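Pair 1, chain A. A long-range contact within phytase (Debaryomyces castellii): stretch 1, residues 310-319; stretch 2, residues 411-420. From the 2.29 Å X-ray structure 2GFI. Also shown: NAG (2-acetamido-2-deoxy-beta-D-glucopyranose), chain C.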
# COMPACT_ATOMS: atom_id res chain seq x y z
N LEU A 310 -7.94 36.73 -7.62
CA LEU A 310 -8.21 36.72 -6.18
C LEU A 310 -9.41 37.60 -5.84
O LEU A 310 -10.30 37.17 -5.09
CB LEU A 310 -6.98 37.13 -5.37
CG LEU A 310 -7.09 36.99 -3.85
CD1 LEU A 310 -7.28 35.54 -3.52
CD2 LEU A 310 -5.86 37.58 -3.17
N ASN A 311 -9.45 38.81 -6.44
CA ASN A 311 -10.61 39.74 -6.32
C ASN A 311 -11.92 39.16 -6.83
O ASN A 311 -12.94 39.23 -6.14
CB ASN A 311 -10.33 41.03 -7.11
CG ASN A 311 -9.46 42.01 -6.36
OD1 ASN A 311 -9.22 41.85 -5.16
ND2 ASN A 311 -9.02 43.07 -7.06
N ALA A 312 -11.87 38.58 -8.01
CA ALA A 312 -13.03 37.99 -8.67
C ALA A 312 -13.61 36.87 -7.84
O ALA A 312 -14.84 36.84 -7.57
CB ALA A 312 -12.64 37.47 -10.06
N SER A 313 -12.73 35.97 -7.40
CA SER A 313 -13.08 34.90 -6.48
C SER A 313 -13.74 35.41 -5.20
O SER A 313 -14.70 34.82 -4.69
CB SER A 313 -11.83 34.05 -6.14
OG SER A 313 -11.93 33.48 -4.85
N LEU A 314 -13.19 36.50 -4.66
CA LEU A 314 -13.76 37.13 -3.46
C LEU A 314 -15.14 37.73 -3.74
O LEU A 314 -16.05 37.55 -2.94
CB LEU A 314 -12.80 38.17 -2.87
CG LEU A 314 -13.38 38.92 -1.66
CD1 LEU A 314 -13.51 38.00 -0.47
CD2 LEU A 314 -12.56 40.16 -1.32
N GLU A 315 -15.29 38.42 -4.88
CA GLU A 315 -16.61 38.89 -5.32
C GLU A 315 -17.59 37.73 -5.36
O GLU A 315 -18.73 37.88 -4.91
CB GLU A 315 -16.57 39.57 -6.70
CG GLU A 315 -15.81 40.88 -6.71
CD GLU A 315 -15.87 41.58 -8.06
OE1 GLU A 315 -16.95 41.50 -8.73
OE2 GLU A 315 -14.85 42.22 -8.46
N LEU A 316 -17.17 36.58 -5.87
CA LEU A 316 -18.05 35.41 -5.88
C LEU A 316 -18.43 34.94 -4.48
O LEU A 316 -19.57 34.56 -4.25
CB LEU A 316 -17.45 34.26 -6.69
CG LEU A 316 -17.31 34.48 -8.21
CD1 LEU A 316 -16.45 33.42 -8.85
CD2 LEU A 316 -18.68 34.47 -8.83
N LEU A 317 -17.48 34.94 -3.55
CA LEU A 317 -17.74 34.42 -2.19
C LEU A 317 -18.66 35.36 -1.42
O LEU A 317 -19.44 34.93 -0.57
CB LEU A 317 -16.45 34.21 -1.40
CG LEU A 317 -15.49 33.14 -1.95
CD1 LEU A 317 -14.06 33.47 -1.51
CD2 LEU A 317 -15.93 31.73 -1.55
N ASN A 318 -18.51 36.66 -1.73
CA ASN A 318 -19.26 37.71 -1.08
C ASN A 318 -20.69 37.74 -1.54
O ASN A 318 -21.54 38.19 -0.83
CB ASN A 318 -18.59 39.07 -1.27
CG ASN A 318 -17.47 39.29 -0.29
OD1 ASN A 318 -16.58 40.12 -0.50
ND2 ASN A 318 -17.51 38.56 0.81
N HIS A 319 -20.94 37.20 -2.72
CA HIS A 319 -22.27 37.25 -3.28
C HIS A 319 -23.08 35.97 -3.07
O HIS A 319 -23.14 35.12 -3.94
CB HIS A 319 -22.21 37.73 -4.73
CG HIS A 319 -21.86 39.18 -4.85
ND1 HIS A 319 -22.81 40.17 -5.02
CD2 HIS A 319 -20.66 39.82 -4.76
CE1 HIS A 319 -22.21 41.35 -5.05
NE2 HIS A 319 -20.91 41.17 -4.89
N ASN A 411 -13.23 32.80 8.48
CA ASN A 411 -14.53 33.49 8.43
C ASN A 411 -14.53 34.40 7.21
O ASN A 411 -13.58 35.13 6.98
CB ASN A 411 -14.76 34.33 9.70
CG ASN A 411 -16.23 34.74 9.87
OD1 ASN A 411 -16.83 35.38 9.01
ND2 ASN A 411 -16.81 34.36 11.01
N LEU A 412 -15.58 34.36 6.42
CA LEU A 412 -15.61 35.21 5.23
C LEU A 412 -15.31 36.69 5.52
O LEU A 412 -14.71 37.38 4.70
CB LEU A 412 -16.91 35.04 4.47
CG LEU A 412 -17.14 35.88 3.23
CD1 LEU A 412 -16.07 35.72 2.17
CD2 LEU A 412 -18.50 35.50 2.71
N ASN A 413 -15.72 37.17 6.70
CA ASN A 413 -15.41 38.53 7.12
C ASN A 413 -13.93 38.77 7.24
O ASN A 413 -13.42 39.74 6.71
CB ASN A 413 -16.16 38.87 8.44
CG ASN A 413 -17.66 38.87 8.25
OD1 ASN A 413 -18.17 39.36 7.23
ND2 ASN A 413 -18.38 38.30 9.21
N ASP A 414 -13.25 37.85 7.93
CA ASP A 414 -11.80 37.83 8.02
C ASP A 414 -11.13 37.58 6.67
O ASP A 414 -10.10 38.17 6.37
CB ASP A 414 -11.37 36.75 8.99
CG ASP A 414 -11.74 37.08 10.42
OD1 ASP A 414 -11.75 38.29 10.77
OD2 ASP A 414 -12.05 36.20 11.25
N TYR A 415 -11.74 36.72 5.85
CA TYR A 415 -11.19 36.43 4.54
C TYR A 415 -11.18 37.68 3.66
O TYR A 415 -10.25 37.88 2.87
CB TYR A 415 -11.92 35.29 3.83
CG TYR A 415 -11.24 34.97 2.51
CD1 TYR A 415 -9.90 34.53 2.48
CD2 TYR A 415 -11.90 35.15 1.28
CE1 TYR A 415 -9.25 34.27 1.29
CE2 TYR A 415 -11.26 34.88 0.08
CZ TYR A 415 -9.94 34.44 0.09
OH TYR A 415 -9.29 34.18 -1.08
N ASN A 416 -12.21 38.52 3.82
CA ASN A 416 -12.25 39.84 3.18
C ASN A 416 -11.06 40.73 3.52
O ASN A 416 -10.49 41.35 2.63
CB ASN A 416 -13.59 40.52 3.45
CG ASN A 416 -14.62 40.17 2.40
OD1 ASN A 416 -14.64 40.74 1.31
ND2 ASN A 416 -15.47 39.21 2.71
N ASP A 417 -10.68 40.74 4.79
CA ASP A 417 -9.55 41.52 5.27
C ASP A 417 -8.22 41.00 4.70
O ASP A 417 -7.34 41.78 4.30
CB ASP A 417 -9.48 41.48 6.81
CG ASP A 417 -10.65 42.19 7.49
OD1 ASP A 417 -11.38 42.96 6.83
OD2 ASP A 417 -10.90 42.02 8.71
N TYR A 418 -8.10 39.66 4.69
CA TYR A 418 -6.96 38.96 4.11
C TYR A 418 -6.82 39.31 2.62
O TYR A 418 -5.75 39.75 2.17
CB TYR A 418 -7.10 37.43 4.32
CG TYR A 418 -5.92 36.68 3.72
CD1 TYR A 418 -4.70 36.67 4.36
CD2 TYR A 418 -6.04 36.03 2.48
CE1 TYR A 418 -3.61 36.03 3.82
CE2 TYR A 418 -4.96 35.37 1.93
CZ TYR A 418 -3.75 35.38 2.62
OH TYR A 418 -2.64 34.76 2.13
N VAL A 419 -7.89 39.13 1.86
CA VAL A 419 -7.83 39.49 0.44
C VAL A 419 -7.44 40.97 0.26
O VAL A 419 -6.50 41.27 -0.49
CB VAL A 419 -9.12 39.13 -0.31
CG1 VAL A 419 -9.02 39.62 -1.76
CG2 VAL A 419 -9.31 37.65 -0.29
N ALA A 420 -8.12 41.87 0.98
CA ALA A 420 -7.80 43.30 0.92
C ALA A 420 -6.31 43.56 1.17
O ALA A 420 -5.69 44.32 0.45
CB ALA A 420 -8.68 44.12 1.87
C1 NAG C . -8.57 44.23 -6.31
C2 NAG C . -7.85 45.14 -7.35
C3 NAG C . -7.53 46.54 -6.79
C4 NAG C . -8.78 47.18 -6.15
C5 NAG C . -9.29 46.17 -5.12
C6 NAG C . -10.53 46.62 -4.36
C7 NAG C . -6.55 43.94 -9.10
C8 NAG C . -5.15 43.75 -9.61
N2 NAG C . -6.65 44.49 -7.87
O3 NAG C . -7.00 47.32 -7.82
O4 NAG C . -8.58 48.51 -5.62
O5 NAG C . -9.65 44.94 -5.76
O6 NAG C . -10.92 45.51 -3.59
O7 NAG C . -7.51 43.60 -9.81
O HOH W 1 -10.67 35.05 -3.20

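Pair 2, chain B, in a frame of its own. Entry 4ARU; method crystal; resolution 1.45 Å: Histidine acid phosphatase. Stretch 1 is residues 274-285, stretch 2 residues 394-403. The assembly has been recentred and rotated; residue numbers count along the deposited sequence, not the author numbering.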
# COMPACT_ATOMS: atom_id res chain seq x y z
N LEU B 274 12.98 -2.96 -1.15
CA LEU B 274 11.89 -3.52 -1.92
C LEU B 274 12.06 -3.26 -3.40
O LEU B 274 11.79 -4.15 -4.23
CB LEU B 274 10.53 -3.01 -1.42
CG LEU B 274 9.86 -3.74 -0.26
CD1 LEU B 274 8.69 -2.94 0.26
CD2 LEU B 274 9.42 -5.12 -0.74
N LEU B 275 12.44 -2.05 -3.76
CA LEU B 275 12.58 -1.76 -5.19
C LEU B 275 13.69 -2.62 -5.78
O LEU B 275 13.53 -3.15 -6.91
CB LEU B 275 12.80 -0.27 -5.46
CG LEU B 275 12.73 0.11 -6.96
CD1 LEU B 275 11.36 -0.15 -7.49
CD2 LEU B 275 13.10 1.57 -7.12
N GLN B 276 14.80 -2.78 -5.08
CA GLN B 276 15.85 -3.64 -5.60
C GLN B 276 15.36 -5.08 -5.77
O GLN B 276 15.67 -5.75 -6.76
CB GLN B 276 17.08 -3.61 -4.66
CG GLN B 276 18.36 -4.18 -5.19
CD GLN B 276 19.19 -3.16 -5.94
OE1 GLN B 276 18.74 -2.03 -6.32
NE2 GLN B 276 20.41 -3.53 -6.16
N THR B 277 14.64 -5.58 -4.77
CA THR B 277 14.09 -6.93 -4.81
C THR B 277 13.13 -7.14 -5.99
O THR B 277 13.22 -8.13 -6.72
CB THR B 277 13.41 -7.24 -3.48
OG1 THR B 277 14.42 -7.24 -2.47
CG2 THR B 277 12.76 -8.60 -3.43
N ILE B 278 12.25 -6.18 -6.18
CA ILE B 278 11.29 -6.22 -7.29
C ILE B 278 12.01 -6.21 -8.63
O ILE B 278 11.76 -7.06 -9.52
CB ILE B 278 10.30 -5.04 -7.20
CG1 ILE B 278 9.37 -5.24 -6.01
CG2 ILE B 278 9.49 -4.90 -8.49
CD1 ILE B 278 8.61 -4.04 -5.55
N ALA B 279 12.94 -5.28 -8.79
CA ALA B 279 13.70 -5.19 -10.02
C ALA B 279 14.47 -6.47 -10.32
O ALA B 279 14.47 -7.00 -11.44
CB ALA B 279 14.66 -4.00 -9.97
N HIS B 280 15.19 -6.97 -9.33
CA HIS B 280 15.91 -8.21 -9.47
C HIS B 280 14.99 -9.37 -9.90
O HIS B 280 15.30 -10.14 -10.80
CB HIS B 280 16.60 -8.55 -8.15
CG HIS B 280 17.35 -9.82 -8.22
ND1 HIS B 280 16.79 -11.03 -7.87
CD2 HIS B 280 18.60 -10.10 -8.66
CE1 HIS B 280 17.66 -12.00 -8.08
NE2 HIS B 280 18.78 -11.46 -8.54
N ALA B 281 13.80 -9.41 -9.30
CA ALA B 281 12.83 -10.50 -9.58
C ALA B 281 12.32 -10.38 -11.01
O ALA B 281 11.95 -11.38 -11.62
CB ALA B 281 11.70 -10.48 -8.63
N LEU B 282 12.31 -9.16 -11.56
CA LEU B 282 11.85 -8.92 -12.93
C LEU B 282 12.92 -9.17 -13.97
O LEU B 282 12.63 -9.15 -15.17
CB LEU B 282 11.30 -7.51 -13.06
CG LEU B 282 10.05 -7.19 -12.27
CD1 LEU B 282 9.81 -5.69 -12.17
CD2 LEU B 282 8.83 -7.83 -12.90
N GLY B 283 14.15 -9.34 -13.50
CA GLY B 283 15.28 -9.67 -14.38
C GLY B 283 16.40 -8.64 -14.46
O GLY B 283 17.33 -8.85 -15.24
N SER B 284 16.36 -7.57 -13.66
CA SER B 284 17.46 -6.61 -13.65
C SER B 284 18.71 -7.26 -13.14
O SER B 284 18.67 -8.04 -12.19
CB SER B 284 17.15 -5.40 -12.77
OG SER B 284 15.93 -4.80 -13.12
N ASN B 285 19.83 -6.93 -13.81
CA ASN B 285 21.12 -7.56 -13.55
C ASN B 285 21.84 -6.85 -12.42
O ASN B 285 22.82 -6.12 -12.63
CB ASN B 285 22.02 -7.59 -14.80
CG ASN B 285 23.30 -8.38 -14.56
OD1 ASN B 285 23.29 -9.41 -13.86
ND2 ASN B 285 24.41 -7.92 -15.14
N PRO B 394 10.59 -0.72 -21.47
CA PRO B 394 11.72 -1.65 -21.67
C PRO B 394 12.44 -1.97 -20.35
O PRO B 394 12.69 -1.08 -19.56
CB PRO B 394 12.68 -0.92 -22.59
CG PRO B 394 11.92 0.17 -23.21
CD PRO B 394 10.76 0.50 -22.31
N LEU B 395 12.68 -3.25 -20.08
CA LEU B 395 13.32 -3.63 -18.82
C LEU B 395 14.67 -2.92 -18.67
O LEU B 395 15.02 -2.49 -17.57
CB LEU B 395 13.53 -5.14 -18.75
CG LEU B 395 14.30 -5.62 -17.51
CD1 LEU B 395 13.54 -5.27 -16.24
CD2 LEU B 395 14.54 -7.11 -17.59
N SER B 396 15.41 -2.77 -19.77
CA SER B 396 16.72 -2.12 -19.71
C SER B 396 16.56 -0.68 -19.22
O SER B 396 17.38 -0.19 -18.44
CB SER B 396 17.36 -2.20 -21.09
OG SER B 396 16.51 -1.75 -22.15
N THR B 397 15.49 -0.01 -19.60
CA THR B 397 15.23 1.32 -19.08
C THR B 397 14.76 1.28 -17.63
O THR B 397 15.21 2.06 -16.78
CB THR B 397 14.21 2.09 -19.96
OG1 THR B 397 14.71 2.14 -21.28
CG2 THR B 397 13.95 3.49 -19.37
N PHE B 398 13.82 0.39 -17.31
CA PHE B 398 13.31 0.24 -15.95
C PHE B 398 14.48 0.03 -14.99
O PHE B 398 14.53 0.68 -13.92
CB PHE B 398 12.37 -0.96 -15.90
CG PHE B 398 11.75 -1.18 -14.54
CD1 PHE B 398 10.60 -0.48 -14.17
CD2 PHE B 398 12.27 -2.11 -13.66
CE1 PHE B 398 10.02 -0.66 -12.94
CE2 PHE B 398 11.72 -2.27 -12.42
CZ PHE B 398 10.58 -1.58 -12.07
N SER B 399 15.41 -0.84 -15.35
CA SER B 399 16.60 -1.11 -14.52
C SER B 399 17.39 0.13 -14.23
O SER B 399 17.87 0.34 -13.14
CB SER B 399 17.50 -2.13 -15.19
OG SER B 399 16.81 -3.37 -15.30
N ARG B 400 17.54 0.98 -15.25
CA ARG B 400 18.38 2.17 -15.10
C ARG B 400 17.65 3.16 -14.18
O ARG B 400 18.26 3.78 -13.29
CB ARG B 400 18.70 2.82 -16.47
CG ARG B 400 19.74 3.93 -16.37
CD ARG B 400 21.12 3.35 -16.14
NE ARG B 400 21.75 2.79 -17.34
CZ ARG B 400 22.58 3.44 -18.17
NH1 ARG B 400 22.88 4.73 -17.97
NH2 ARG B 400 23.10 2.80 -19.22
N LEU B 401 16.34 3.27 -14.34
CA LEU B 401 15.54 4.10 -13.45
C LEU B 401 15.64 3.67 -11.97
O LEU B 401 15.81 4.50 -11.06
CB LEU B 401 14.09 4.15 -13.90
CG LEU B 401 13.82 4.84 -15.22
CD1 LEU B 401 12.35 4.66 -15.53
CD2 LEU B 401 14.12 6.33 -15.13
N VAL B 402 15.57 2.37 -11.73
CA VAL B 402 15.77 1.84 -10.40
C VAL B 402 17.14 2.19 -9.88
O VAL B 402 17.28 2.66 -8.74
CB VAL B 402 15.51 0.32 -10.39
CG1 VAL B 402 15.93 -0.29 -9.05
CG2 VAL B 402 14.04 0.08 -10.68
N SER B 403 18.18 1.98 -10.68
CA SER B 403 19.55 2.25 -10.26
C SER B 403 19.78 3.70 -9.84
O SER B 403 20.60 3.95 -8.95
CB SER B 403 20.52 1.82 -11.35
OG SER B 403 20.59 2.75 -12.44

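Both pairs bring two helices together in a nearly antiparallel arrangement. The helix axes approach to 10.6 Å in pair 1 and 10.5 Å in pair 2, with signed crossing angles of -163° and -162°, and the central backbones superpose with an RMSD of 0.3 Å. The contact buries 461 Å² in pair 1 and 407 Å² in pair 2.

Four apolar positions keep their character and their placement. Leu A310 matches Leu B275, Leu A317 matches Leu B282, Leu A412 matches Leu B395, and Val A419 matches Val B402; each residue directs its CA-to-CB bond toward the other helix, and each pair has the same rotamer. At one end of the contact, the leucine CG rests on the valine CG1 in both proteins, at 3.9 Å between Leu A310 CG and Val A419 CG1 and 3.8 Å between Leu B275 CG and Val B402 CG1.

The middle is filled differently. Leu A314 inserts as a knob among Val A419, Asn A416, Tyr A415 and Leu A412, its CD2 lying 3.6 Å from Val A419 CG1 and its CD1 3.7 Å from Tyr A415 CD2. The matching Ala B279 has only a methyl group to offer, and its CB stands 4.0 Å from Val B402 CG1 and 4.2 Å from Phe B398 CE2. The helices nevertheless keep almost the same separation, so the smaller residue makes a sparser contact without drawing the backbones together.

Tyr A415 and Phe B398 share the t rotamer at chi1 and present their rings obliquely to the neighbouring leucine: Leu A317 CD1 is 3.5 Å from Tyr A415 CE2, and Leu B282 CD1 is 3.9 Å from Phe B398 CE2. The tyrosine hydroxyl adds a polar link. A water hydrogen-bonds to Tyr A415 OH at 2.7 Å and donates to Leu A310 O at 2.9 Å, joining the two helices.

The polar edge diverges most. In pair 1, Asn A318 and Asn A416 bring their side-chain ends together across the interface. Gly B283 replaces the former, with a phi of 117° in a Schellman motif; a CB there would be jammed against the preceding carbonyl oxygen and would lie 3.3 Å from Leu B395 CD2. The chain then turns so that Ser B284, which has no counterpart in pair 1, reaches Ser B399, the match of Asn A416. Their OG atoms, Ser B284 OG and Ser B399 OG, form a 2.8 Å hydrogen bond, so a residue beyond the helix supplies the polar contact across the interface.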